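Local coordinates for 3-hydroxy-3-methylglutaryl-CoA lyase (Acinetobacter baumannii, PDB 6NDS), which belongs to the HMGL-like family of TIM-barrel enzymes and is seen here with a bound zinc ion and coenzyme A, at residues 193-196 / 197-201; 257-260 / 261-264. All coordinates share one frame; numbering follows the deposited sequence.

Interaction 1. Residues 193-196 / 197-201; sequences PVQV and KRIVS. With ACT (acetate ion), chain E.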
# COMPACT_ATOMS: atom_id res chain seq x y z
N PRO A 193 5.31 10.53 3.04
CA PRO A 193 4.75 10.92 4.35
C PRO A 193 5.39 12.14 5.00
O PRO A 193 4.67 12.90 5.67
CB PRO A 193 4.96 9.66 5.20
CG PRO A 193 5.00 8.55 4.22
CD PRO A 193 5.61 9.09 2.96
N VAL A 194 6.70 12.33 4.88
CA VAL A 194 7.33 13.50 5.50
C VAL A 194 6.84 14.77 4.83
O VAL A 194 6.49 15.75 5.50
CB VAL A 194 8.86 13.38 5.46
CG1 VAL A 194 9.50 14.70 5.88
CG2 VAL A 194 9.31 12.26 6.37
N GLN A 195 6.81 14.76 3.50
CA GLN A 195 6.28 15.89 2.74
C GLN A 195 4.83 16.15 3.10
O GLN A 195 4.41 17.31 3.27
CB GLN A 195 6.42 15.60 1.25
CG GLN A 195 5.72 16.56 0.31
CD GLN A 195 5.56 15.93 -1.07
OE1 GLN A 195 5.35 14.72 -1.17
NE2 GLN A 195 5.65 16.74 -2.12
N VAL A 196 4.03 15.09 3.23
CA VAL A 196 2.63 15.25 3.60
C VAL A 196 2.50 15.92 4.96
O VAL A 196 1.69 16.84 5.13
CB VAL A 196 1.92 13.88 3.58
CG1 VAL A 196 0.57 13.96 4.29
CG2 VAL A 196 1.74 13.42 2.12
N LYS A 197 3.29 15.49 5.94
CA LYS A 197 3.17 16.11 7.26
C LYS A 197 3.50 17.60 7.20
O LYS A 197 2.81 18.42 7.82
CB LYS A 197 4.06 15.39 8.28
CG LYS A 197 3.48 14.03 8.69
CD LYS A 197 4.26 13.40 9.84
CE LYS A 197 3.64 12.07 10.27
NZ LYS A 197 4.27 11.57 11.54
N ARG A 198 4.53 17.97 6.42
CA ARG A 198 4.92 19.37 6.32
C ARG A 198 3.83 20.21 5.67
O ARG A 198 3.46 21.28 6.18
CB ARG A 198 6.23 19.49 5.55
CG ARG A 198 6.65 20.91 5.24
CD ARG A 198 8.04 20.96 4.61
NE ARG A 198 8.09 20.32 3.29
CZ ARG A 198 8.63 19.13 3.05
NH1 ARG A 198 9.18 18.43 4.04
NH2 ARG A 198 8.65 18.64 1.82
N ILE A 199 3.29 19.75 4.55
CA ILE A 199 2.29 20.53 3.82
C ILE A 199 0.99 20.59 4.61
O ILE A 199 0.38 21.66 4.73
CB ILE A 199 2.08 19.96 2.41
CG1 ILE A 199 3.30 20.25 1.52
CG2 ILE A 199 0.81 20.57 1.78
CD1 ILE A 199 3.24 19.62 0.11
N VAL A 200 0.54 19.45 5.16
CA VAL A 200 -0.73 19.44 5.88
C VAL A 200 -0.64 20.28 7.15
O VAL A 200 -1.58 21.02 7.48
CB VAL A 200 -1.17 18.00 6.18
CG1 VAL A 200 -2.33 18.00 7.16
CG2 VAL A 200 -1.56 17.27 4.89
N SER A 201 0.47 20.18 7.89
CA SER A 201 0.64 21.02 9.07
C SER A 201 0.51 22.48 8.71
O SER A 201 -0.15 23.25 9.43
CB SER A 201 1.99 20.76 9.74
OG SER A 201 2.06 19.43 10.22
C ACT E . 10.77 15.51 2.16
O ACT E . 10.04 15.65 1.13
OXT ACT E . 11.21 16.40 2.95
CH3 ACT E . 11.18 14.05 2.52

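Interaction 2. Residues 257-260 / 261-264; sequences NICT and EDLV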
# COMPACT_ATOMS: atom_id res chain seq x y z
N ASN A 257 -7.15 5.88 -7.30
CA ASN A 257 -7.28 6.47 -5.97
C ASN A 257 -6.95 5.42 -4.92
O ASN A 257 -6.97 4.21 -5.18
CB ASN A 257 -8.71 6.94 -5.74
CG ASN A 257 -9.11 8.04 -6.68
OD1 ASN A 257 -9.47 7.80 -7.83
ND2 ASN A 257 -9.06 9.28 -6.18
N ILE A 258 -6.71 5.88 -3.70
CA ILE A 258 -6.68 4.91 -2.61
C ILE A 258 -8.02 4.19 -2.55
O ILE A 258 -9.09 4.76 -2.81
CB ILE A 258 -6.33 5.56 -1.26
CG1 ILE A 258 -7.28 6.69 -0.92
CG2 ILE A 258 -4.87 6.04 -1.26
CD1 ILE A 258 -7.20 7.10 0.56
N CYS A 259 -7.95 2.90 -2.23
CA CYS A 259 -9.12 2.04 -2.22
C CYS A 259 -9.95 2.27 -0.96
O CYS A 259 -9.45 2.13 0.16
CB CYS A 259 -8.64 0.60 -2.30
SG CYS A 259 -9.93 -0.62 -2.08
N THR A 260 -11.24 2.57 -1.14
CA THR A 260 -12.09 2.91 0.01
C THR A 260 -12.12 1.78 1.03
O THR A 260 -11.97 2.03 2.23
CB THR A 260 -13.51 3.24 -0.46
OG1 THR A 260 -13.44 4.21 -1.49
CG2 THR A 260 -14.33 3.83 0.69
N GLU A 261 -12.34 0.54 0.59
CA GLU A 261 -12.47 -0.51 1.60
C GLU A 261 -11.12 -0.83 2.25
O GLU A 261 -11.08 -1.22 3.42
CB GLU A 261 -13.12 -1.76 0.99
CG GLU A 261 -12.38 -2.39 -0.17
CD GLU A 261 -12.81 -1.88 -1.54
OE1 GLU A 261 -13.39 -0.78 -1.66
OE2 GLU A 261 -12.54 -2.60 -2.52
N ASP A 262 -10.01 -0.63 1.54
CA ASP A 262 -8.71 -0.78 2.19
C ASP A 262 -8.48 0.33 3.22
O ASP A 262 -7.93 0.07 4.30
CB ASP A 262 -7.57 -0.80 1.15
CG ASP A 262 -7.64 -2.01 0.20
OD1 ASP A 262 -8.54 -2.86 0.36
OD2 ASP A 262 -6.79 -2.10 -0.72
N LEU A 263 -8.90 1.57 2.91
CA LEU A 263 -8.81 2.66 3.89
C LEU A 263 -9.68 2.39 5.11
O LEU A 263 -9.23 2.54 6.26
CB LEU A 263 -9.22 3.98 3.23
CG LEU A 263 -9.47 5.15 4.17
CD1 LEU A 263 -8.20 5.53 4.91
CD2 LEU A 263 -10.02 6.36 3.38
N VAL A 264 -10.93 1.98 4.89
CA VAL A 264 -11.83 1.73 6.01
C VAL A 264 -11.33 0.55 6.84
O VAL A 264 -11.41 0.57 8.06
CB VAL A 264 -13.27 1.52 5.53
CG1 VAL A 264 -14.22 1.16 6.71
CG2 VAL A 264 -13.78 2.78 4.82

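Interaction 1. Residues 193-196 / 197-201
Val196 and Val200, one turn apart on helix 193-203, lie side by side and point the same way, CG1 of Val196 resting 4.0 Å from CG2 of Val200. They illustrate how an amphipathic barrel helix divides its work: one flank is buried against the sheet, the other handles charge. On the buried flank the packing is close even within the helix, since CG2 of Val200 lies 3.3 Å from Val196 O, the carbonyl that takes the backbone N-H of Val200. Next to this pair, CG of Gln195 meets CD1 of Ile199 at 3.9 Å, again alongside, while the Gln195 amide reaches past the helix, its NE2 donating to Phe154 O.

The outer flank, where Val194 and Arg198 are exposed, is looser and largely polar. Arg198 sets off with CG anti to its own N (chi1 173°) and then bends at chi3 (65°), which folds the guanidinium back over Gln195, whose CA sits above one face. An acetate ion, probably from the crystallisation liquor, lies at the guanidinium edge: NH1 of Arg198 donates to acetate OXT at 3.1 Å, whereas the bond from NH2 to acetate O is weak at 3.4 Å. NH2 also forms a salt bridge with Glu164. Lys197 stretches out fully to a salt bridge with Glu232.

As the helix of a beta-alpha-beta unit between strands 182-186 and 212-216, it sets Val196 on Phe216 and Val200 on Leu212 and Leu214. Pro193 packs against helix 223-232 and, together with Val194, touches Ile270 of the second subunit.

Interaction 2. Residues 257-260 / 261-264
Cys259 caps the start of helix 260-270 in this TIM-barrel protein, a sulfur N-cap in which the side chain of the residue just before the helix accepts a backbone N-H from its first turn. The bond from Asp262 N to Cys259 SG is weak, 3.6 Å long, though fairly straight. Its geometry follows from the cysteine torsion: chi1 of 173° turns SG away from the residue's own N and beside its carbonyl carbon, over the first turn of the helix. Cys259 O takes the N-H of Leu263 at 2.9 Å, so side chain and carbonyl of one residue together receive two amides of that turn.

Glu261 adopts a less usual shape. Its CG stands between backbone N and carbonyl carbon (chi1 60°), and a bend at chi2 (-92°) curls the chain back toward the cap. The curled carboxylate is held by outside donors, OE2 by the hydroxyls of Ser285 and Ser298 and OE1 by Gly243 N. Asp262 is similarly fixed, OD1 and OD2 accepting from the amides of Leu300 and Gln299, while its CG lies 3.5 Å from Cys259 SG. Two buried carboxylates thus flank the sulfur, and their negative charge would probably be eased by these donors.

On the apolar side, Ile258 and Leu263 cross at a slant and meet through their terminal methyls, backed by Val227 of helix 223-232 and Ala240 of strand 237-240. Among the atoms of 261-264 the carboxylate carbon of the curled glutamate comes nearest to the sulfur: Glu261 CD stands 3.2 Å from Cys259 SG.

Both contacts are local, one inside a helix and the other where a loop runs into a helix of the same barrel, yet they sit at different depths: the centre of interaction 1 is about 19 Å from that of the chain, the centre of interaction 2 about 11 Å. Their own centres lie 20 Å apart, and their nearest atoms, about 10 Å apart, do not touch. Helix 223-232 bridges them, receiving Pro193 and Val196 from one and Ile258 and Leu263 from the other. Interaction 2 is close to the metal site: the side chain of Ile258 is about 9 Å from the zinc ion, and Asn257 hydrogen-bonds Asp25, a zinc ligand with His215 and His217. Interaction 1 instead reaches the second subunit.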